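Local coordinates for acetyl-CoA acetyltransferase (Bacillus anthracis, PDB 3SS6), which probably catalyses the reversible condensation of two acetyl-CoA molecules to acetoacetyl-CoA and free CoA, as a thiolase-family acetyltransferase, at residues T28-A33 / A69-L74; P48-E53 / K267-Q272; A102-I105 / V109-V112. One frame throughout, in Å; residues are numbered along the deposited sequence.

Contact 1: T28-A33 / A69-L74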
loop_
_atom_site.group_PDB
_atom_site.type_symbol
_atom_site.label_atom_id
_atom_site.label_comp_id
_atom_site.label_asym_id
_atom_site.label_seq_id
_atom_site.Cartn_x
_atom_site.Cartn_y
_atom_site.Cartn_z
ATOM N N THR A 28 7.390 11.616 15.815
ATOM C CA THR A 28 6.750 12.423 14.774
ATOM C C THR A 28 7.219 13.878 14.853
ATOM O O THR A 28 7.836 14.285 15.844
ATOM C CB THR A 28 5.204 12.425 14.881
ATOM O OG1 THR A 28 4.791 13.212 16.006
ATOM C CG2 THR A 28 4.657 11.007 15.001
ATOM N N PRO A 29 6.928 14.672 13.808
ATOM C CA PRO A 29 7.388 16.066 13.878
ATOM C C PRO A 29 6.793 16.828 15.058
ATOM O O PRO A 29 7.506 17.607 15.692
ATOM C CB PRO A 29 6.915 16.661 12.538
ATOM C CG PRO A 29 6.880 15.487 11.593
ATOM C CD PRO A 29 6.376 14.334 12.481
ATOM N N VAL A 30 5.509 16.639 15.341
ATOM C CA VAL A 30 4.913 17.311 16.499
ATOM C C VAL A 30 5.597 16.874 17.790
ATOM O O VAL A 30 5.941 17.709 18.623
ATOM C CB VAL A 30 3.386 17.083 16.577
ATOM C CG1 VAL A 30 2.837 17.482 17.960
ATOM C CG2 VAL A 30 2.684 17.874 15.466
ATOM N N GLU A 31 5.847 15.576 17.931
ATOM C CA GLU A 31 6.493 15.073 19.142
ATOM C C GLU A 31 7.883 15.656 19.330
ATOM O O GLU A 31 8.315 15.909 20.458
ATOM C CB GLU A 31 6.552 13.548 19.113
ATOM C CG GLU A 31 5.171 12.927 19.209
ATOM C CD GLU A 31 5.181 11.434 18.983
ATOM O OE1 GLU A 31 6.164 10.919 18.420
ATOM O OE2 GLU A 31 4.191 10.773 19.357
ATOM N N LEU A 32 8.563 15.893 18.214
ATOM C CA LEU A 32 9.948 16.355 18.242
ATOM C C LEU A 32 9.993 17.857 18.530
ATOM O O LEU A 32 10.925 18.356 19.153
ATOM C CB LEU A 32 10.624 16.026 16.907
ATOM C CG LEU A 32 12.103 16.395 16.731
ATOM C CD1 LEU A 32 12.923 15.930 17.943
ATOM C CD2 LEU A 32 12.632 15.759 15.432
ATOM N N ALA A 33 8.956 18.568 18.090
ATOM C CA ALA A 33 8.882 20.017 18.329
ATOM C C ALA A 33 8.501 20.340 19.759
ATOM O O ALA A 33 9.022 21.290 20.333
ATOM C CB ALA A 33 7.894 20.678 17.368
ATOM N N ALA A 69 2.520 23.497 13.364
ATOM C CA ALA A 69 2.749 24.540 14.368
ATOM C C ALA A 69 1.627 24.626 15.413
ATOM O O ALA A 69 1.883 24.627 16.619
ATOM C CB ALA A 69 2.930 25.886 13.675
ATOM N N ARG A 70 0.383 24.696 14.949
ATOM C CA ARG A 70 -0.745 24.787 15.869
ATOM C C ARG A 70 -0.854 23.503 16.667
ATOM O O ARG A 70 -1.113 23.531 17.876
ATOM C CB ARG A 70 -2.048 25.048 15.103
ATOM C CG ARG A 70 -3.314 24.854 15.938
ATOM C CD ARG A 70 -3.410 25.820 17.123
ATOM N NE ARG A 70 -4.774 25.785 17.663
ATOM C CZ ARG A 70 -5.226 26.567 18.640
ATOM N NH1 ARG A 70 -4.428 27.472 19.194
ATOM N NH2 ARG A 70 -6.489 26.452 19.051
ATOM N N THR A 71 -0.660 22.373 15.989
ATOM C CA THR A 71 -0.775 21.093 16.662
ATOM C C THR A 71 0.300 20.969 17.748
ATOM O O THR A 71 0.014 20.528 18.851
ATOM C CB THR A 71 -0.717 19.924 15.671
ATOM O OG1 THR A 71 -1.777 20.057 14.712
ATOM C CG2 THR A 71 -0.885 18.596 16.399
ATOM N N ALA A 72 1.527 21.377 17.444
ATOM C CA ALA A 72 2.601 21.279 18.435
ATOM C C ALA A 72 2.370 22.250 19.596
ATOM O O ALA A 72 2.672 21.935 20.754
ATOM C CB ALA A 72 3.962 21.527 17.781
ATOM N N ALA A 73 1.830 23.430 19.298
ATOM C CA ALA A 73 1.527 24.387 20.364
ATOM C C ALA A 73 0.545 23.767 21.366
ATOM O O ALA A 73 0.739 23.839 22.593
ATOM C CB ALA A 73 0.948 25.681 19.776
ATOM N N LEU A 74 -0.515 23.160 20.840
ATOM C CA LEU A 74 -1.514 22.530 21.700
ATOM C C LEU A 74 -0.937 21.314 22.415
ATOM O O LEU A 74 -1.199 21.110 23.599
ATOM C CB LEU A 74 -2.737 22.107 20.889
ATOM C CG LEU A 74 -3.617 23.219 20.323
ATOM C CD1 LEU A 74 -4.626 22.616 19.348
ATOM C CD2 LEU A 74 -4.319 23.990 21.435
#
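Val-30 reaches across to helix 69-74 with both of its methyls, each with its own target. CG2 of Val-30 meets CG2 of Thr-71 at 3.8 Å, the two side chains crossing at about a right angle. CG1 of Val-30 instead lies against the backbone of the other helix, 3.8 Å from CA of Ala-72. This division of labour follows from the first torsion of Val-30 (166°), which swings CG1 to the side facing away from its own amide and leaves CG2 next to it. Three residues after Val-30, CB of Ala-33 meets CB of the same Ala-72 at 4.0 Å. The segment axes come to 8.9 Å and cross at -52°, and no hydrogen bond links them.

The OG1 of Thr-71 turns back to the carbonyl oxygens of Ala-66 and Asn-67. At the start of the other helix, Glu-31 N donates to Thr-28 OG1 (3.2 Å) and Thr-28 N to Glu-31 OE1 (3.0 Å), the latter from above the carboxylate plane. Glu-65 also binds Thr-28 OG1 and Val-30 N, tying this helix start to the chain just before helix 68-75. Leu-56 of strand 53-57 lies against Ala-33 and Ala-69, and Pro-153 of the second subunit packs on Thr-71. Apolar helix-helix packing, one partner started by a capping box, thus joins two helices of the thiolase N-terminal domain.

Contact 2: P48-E53 / K267-Q272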
loop_
_atom_site.group_PDB
_atom_site.type_symbol
_atom_site.label_atom_id
_atom_site.label_comp_id
_atom_site.label_asym_id
_atom_site.label_seq_id
_atom_site.Cartn_x
_atom_site.Cartn_y
_atom_site.Cartn_z
ATOM N N PRO A 48 3.634 30.927 28.481
ATOM C CA PRO A 48 2.965 30.476 27.257
ATOM C C PRO A 48 1.808 31.374 26.817
ATOM O O PRO A 48 1.661 31.616 25.614
ATOM C CB PRO A 48 2.467 29.080 27.641
ATOM C CG PRO A 48 3.508 28.588 28.597
ATOM C CD PRO A 48 3.862 29.813 29.421
ATOM N N HIS A 49 1.006 31.873 27.753
ATOM C CA HIS A 49 -0.151 32.677 27.370
ATOM C C HIS A 49 0.259 33.991 26.694
ATOM O O HIS A 49 -0.548 34.621 26.004
ATOM C CB HIS A 49 -1.064 32.940 28.575
ATOM C CG HIS A 49 -0.524 33.952 29.533
ATOM N ND1 HIS A 49 0.158 33.605 30.680
ATOM C CD2 HIS A 49 -0.568 35.304 29.515
ATOM C CE1 HIS A 49 0.512 34.701 31.326
ATOM N NE2 HIS A 49 0.085 35.745 30.641
ATOM N N GLU A 50 1.517 34.389 26.873
ATOM C CA GLU A 50 2.008 35.632 26.286
ATOM C C GLU A 50 2.479 35.436 24.852
ATOM O O GLU A 50 2.768 36.411 24.142
ATOM C CB GLU A 50 3.160 36.195 27.099
ATOM C CG GLU A 50 2.757 36.625 28.474
ATOM C CD GLU A 50 3.932 37.164 29.236
ATOM O OE1 GLU A 50 4.178 38.382 29.126
ATOM O OE2 GLU A 50 4.618 36.371 29.915
ATOM N N VAL A 51 2.571 34.179 24.427
ATOM C CA VAL A 51 2.986 33.884 23.055
ATOM C C VAL A 51 1.839 34.130 22.085
ATOM O O VAL A 51 0.764 33.543 22.219
ATOM C CB VAL A 51 3.466 32.431 22.912
ATOM C CG1 VAL A 51 3.841 32.140 21.462
ATOM C CG2 VAL A 51 4.654 32.178 23.855
ATOM N N ASP A 52 2.068 34.991 21.100
ATOM C CA ASP A 52 1.012 35.345 20.154
ATOM C C ASP A 52 0.859 34.340 18.997
ATOM O O ASP A 52 -0.233 34.171 18.449
ATOM C CB ASP A 52 1.254 36.765 19.633
ATOM C CG ASP A 52 1.140 37.809 20.741
ATOM O OD1 ASP A 52 0.148 37.764 21.499
ATOM O OD2 ASP A 52 2.050 38.654 20.894
ATOM N N GLU A 53 1.947 33.671 18.630
ATOM C CA GLU A 53 1.939 32.793 17.468
ATOM C C GLU A 53 3.125 31.842 17.558
ATOM O O GLU A 53 4.181 32.219 18.056
ATOM C CB GLU A 53 2.104 33.638 16.203
ATOM C CG GLU A 53 1.881 32.919 14.890
ATOM C CD GLU A 53 0.457 33.070 14.406
ATOM O OE1 GLU A 53 0.148 34.080 13.735
ATOM O OE2 GLU A 53 -0.350 32.173 14.704
ATOM N N LYS A 267 12.475 45.160 26.746
ATOM C CA LYS A 267 12.791 46.206 27.722
ATOM C C LYS A 267 11.748 46.219 28.832
ATOM O O LYS A 267 12.084 46.350 30.015
ATOM C CB LYS A 267 12.859 47.575 27.044
ATOM C CG LYS A 267 13.216 48.737 27.992
ATOM C CD LYS A 267 14.681 48.674 28.390
ATOM C CE LYS A 267 15.077 49.860 29.261
ATOM N NZ LYS A 267 16.543 49.879 29.528
ATOM N N GLU A 268 10.483 46.087 28.441
ATOM C CA GLU A 268 9.373 46.051 29.390
ATOM C C GLU A 268 9.585 44.952 30.426
ATOM O O GLU A 268 9.359 45.153 31.625
ATOM C CB GLU A 268 8.056 45.813 28.644
ATOM C CG GLU A 268 6.883 45.404 29.527
ATOM C CD GLU A 268 5.747 44.766 28.734
ATOM O OE1 GLU A 268 5.139 45.459 27.890
ATOM O OE2 GLU A 268 5.469 43.566 28.950
ATOM N N LYS A 269 10.026 43.792 29.948
ATOM C CA LYS A 269 10.195 42.595 30.772
ATOM C C LYS A 269 11.505 42.571 31.550
ATOM O O LYS A 269 11.710 41.711 32.407
ATOM C CB LYS A 269 10.131 41.345 29.895
ATOM C CG LYS A 269 8.793 41.103 29.231
ATOM C CD LYS A 269 7.681 41.043 30.252
ATOM C CE LYS A 269 6.436 40.401 29.670
ATOM N NZ LYS A 269 6.693 38.974 29.309
ATOM N N GLY A 270 12.402 43.499 31.236
ATOM C CA GLY A 270 13.715 43.524 31.864
ATOM C C GLY A 270 14.610 42.394 31.382
ATOM O O GLY A 270 15.441 41.889 32.133
ATOM N N LEU A 271 14.433 41.992 30.127
ATOM C CA LEU A 271 15.178 40.871 29.561
ATOM C C LEU A 271 16.368 41.358 28.752
ATOM O O LEU A 271 16.248 42.307 27.974
ATOM C CB LEU A 271 14.282 40.045 28.620
ATOM C CG LEU A 271 13.020 39.384 29.156
ATOM C CD1 LEU A 271 12.276 38.682 28.020
ATOM C CD2 LEU A 271 13.377 38.390 30.238
ATOM N N GLN A 272 17.513 40.703 28.928
ATOM C CA GLN A 272 18.653 40.892 28.028
ATOM C C GLN A 272 18.564 39.890 26.880
ATOM O O GLN A 272 18.781 38.694 27.076
ATOM C CB GLN A 272 19.970 40.704 28.787
ATOM C CG GLN A 272 21.226 40.752 27.917
ATOM C CD GLN A 272 21.378 42.071 27.183
ATOM O OE1 GLN A 272 21.328 42.121 25.951
ATOM N NE2 GLN A 272 21.558 43.144 27.934
#
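Glu-50 and Lys-269 approach from opposite directions and meet through their charged ends, NZ of Lys-269 lying 2.6 Å from OE1 of Glu-50 in a hydrogen-bonded salt bridge. The ammonium nitrogen comes to OE1 on its syn side, 27° out of the carboxylate plane. Because NZ of Lys-269 is 3.4 Å from OE2 of Glu-50, the grip is one-sided. The backbones stay far apart: even the nearest pair of CA atoms, those of Glu-50 and Lys-269, is separated by 11.6 Å, and the two side chains span the distance between them. Glu-50 does so with a chain extended beyond CG, whereas Lys-269 bends at chi2 and again at its end, where chi4 of 64° turns NZ to the carboxylate.

Each end has a second partner. OE2 of Glu-50 accepts from the backbone N of Glu-47, which should limit rotation of the carboxylate, while NZ of Lys-269 makes a weak hydrogen bond to the carbonyl of Gly-45. Lys-269 has two modelled conformers, and the bridge belongs to one of them, so it may not be permanently occupied. Behind it, Gly-270 takes a positive phi of 72° and closes helix 263-269. A surface salt bridge therefore joins the turn leading into strand 53-57 to a helix C-terminus finished by a Schellman motif.

Contact 3: A102-I105 / V109-V112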
loop_
_atom_site.group_PDB
_atom_site.type_symbol
_atom_site.label_atom_id
_atom_site.label_comp_id
_atom_site.label_asym_id
_atom_site.label_seq_id
_atom_site.Cartn_x
_atom_site.Cartn_y
_atom_site.Cartn_z
ATOM N N ALA A 102 9.566 37.642 12.464
ATOM C CA ALA A 102 10.098 39.000 12.523
ATOM C C ALA A 102 9.139 39.989 11.857
ATOM O O ALA A 102 8.912 41.094 12.374
ATOM C CB ALA A 102 11.479 39.063 11.881
ATOM N N MET A 103 8.558 39.596 10.727
ATOM C CA MET A 103 7.607 40.473 10.049
ATOM C C MET A 103 6.425 40.802 10.947
ATOM O O MET A 103 6.029 41.959 11.047
ATOM C CB MET A 103 7.103 39.861 8.735
ATOM C CG MET A 103 8.194 39.692 7.689
ATOM S SD MET A 103 7.551 39.427 6.009
ATOM C CE MET A 103 6.770 37.820 6.167
ATOM N N GLN A 104 5.850 39.786 11.585
ATOM C CA GLN A 104 4.720 40.022 12.478
ATOM C C GLN A 104 5.107 40.976 13.602
ATOM O O GLN A 104 4.338 41.856 13.973
ATOM C CB GLN A 104 4.202 38.714 13.078
ATOM C CG GLN A 104 3.518 37.812 12.064
ATOM C CD GLN A 104 2.724 36.691 12.717
ATOM O OE1 GLN A 104 2.811 36.472 13.928
ATOM N NE2 GLN A 104 1.955 35.976 11.915
ATOM N N ILE A 105 6.303 40.797 14.151
ATOM C CA ILE A 105 6.742 41.649 15.257
ATOM C C ILE A 105 7.029 43.066 14.783
ATOM O O ILE A 105 6.635 44.036 15.433
ATOM C CB ILE A 105 7.959 41.039 15.970
ATOM C CG1 ILE A 105 7.543 39.714 16.628
ATOM C CG2 ILE A 105 8.557 42.041 16.983
ATOM C CD1 ILE A 105 8.719 38.832 17.058
ATOM N N VAL A 109 1.808 43.059 14.549
ATOM C CA VAL A 109 0.819 41.980 14.447
ATOM C C VAL A 109 0.918 41.065 15.671
ATOM O O VAL A 109 -0.101 40.633 16.220
ATOM C CB VAL A 109 1.025 41.152 13.166
ATOM C CG1 VAL A 109 0.210 39.851 13.201
ATOM C CG2 VAL A 109 0.677 41.985 11.935
ATOM N N SER A 110 2.154 40.783 16.093
ATOM C CA SER A 110 2.423 40.011 17.302
ATOM C C SER A 110 3.451 40.731 18.155
ATOM O O SER A 110 4.269 41.483 17.628
ATOM C CB SER A 110 3.001 38.640 16.948
ATOM O OG SER A 110 2.121 37.881 16.152
ATOM N N GLU A 111 3.428 40.489 19.465
ATOM C CA GLU A 111 4.459 41.022 20.348
ATOM C C GLU A 111 5.515 39.975 20.665
ATOM O O GLU A 111 6.685 40.304 20.826
ATOM C CB GLU A 111 3.848 41.563 21.644
ATOM C CG GLU A 111 3.031 42.826 21.432
ATOM C CD GLU A 111 2.609 43.476 22.735
ATOM O OE1 GLU A 111 2.355 42.746 23.718
ATOM O OE2 GLU A 111 2.540 44.721 22.774
ATOM N N VAL A 112 5.082 38.720 20.756
ATOM C CA VAL A 112 5.958 37.587 21.057
ATOM C C VAL A 112 5.638 36.452 20.082
ATOM O O VAL A 112 4.485 36.050 19.953
ATOM C CB VAL A 112 5.721 37.067 22.501
ATOM C CG1 VAL A 112 6.588 35.843 22.791
ATOM C CG2 VAL A 112 6.027 38.157 23.520
HETATM O O HOH W 1 5.464 43.988 18.003
#
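The hydroxyl of Ser-110 stands above the plane of the Gln-104 side-chain amide: OG donates to OE1 over 2.7 Å, 41° out of the carbonyl plane. CG1 of Val-109 lies alongside the same side chain, 4.0 Å from CG of Gln-104 and at similar range from CD. At the other end of the amide, NE2 is bound to OE1 of Glu-53, so both polar atoms of Gln-104 have partners, which should hold the amide in one orientation. The serine hydroxyl is brought to the glutamine by a chi1 of -60°, which sets OG next to its own amide nitrogen.

The backbone carbonyl of Gln-104 is also approached from above its plane. Ser-110 N donates to Gln-104 O at 3.2 Å along a nearly straight N-H...O line, although it stands 66° out of plane. Val-109 N adds a weak, strongly bent bond to the same oxygen. Next along the helix, CA of Ile-105 directs a C-H...O contact at Ser-110 O (3.4 Å), and a water donates to both Ile-105 O and Ser-110 O, bridging the two carbonyls. The CG1 side of Ile-105 passes along the Ser-110 carbonyl, while its side chain also touches Leu-260 and Ser-262 of strand 252-262.

Met-103 of the second subunit packs on Gln-104, and its Tyr-280 on Val-109. Backbone, side chain and water thus all secure the chain as it leaves helix 93-107 for strand 112-120; the chemistry implies a largely polar turn in which the buried amide of Gln-104 is satisfied by Ser-110 and Glu-53.

How the contacts relate
Contact 1 is buried and wholly apolar between its segments, contact 2 is a surface salt bridge, and contact 3 is a largely buried turn held by hydrogen bonds and a water. Contacts 2 and 3 touch, their centres about 12 Å apart: Asp-52 OD2 lies 2.7 Å from Glu-111 N and Asp-52 N 2.9 Å from Val-112 O, both probable hydrogen bonds. Contact 1 stands apart, its centre about 21 Å from the others, yet strand 53-57 connects the set: Leu-56 packs on contact 1, while Glu-53 belongs to contact 2 and binds Gln-104 of contact 3. Contacts 1 and 3 reach the second subunit through touching residues, contact 2 through Glu-53, not its salt bridge.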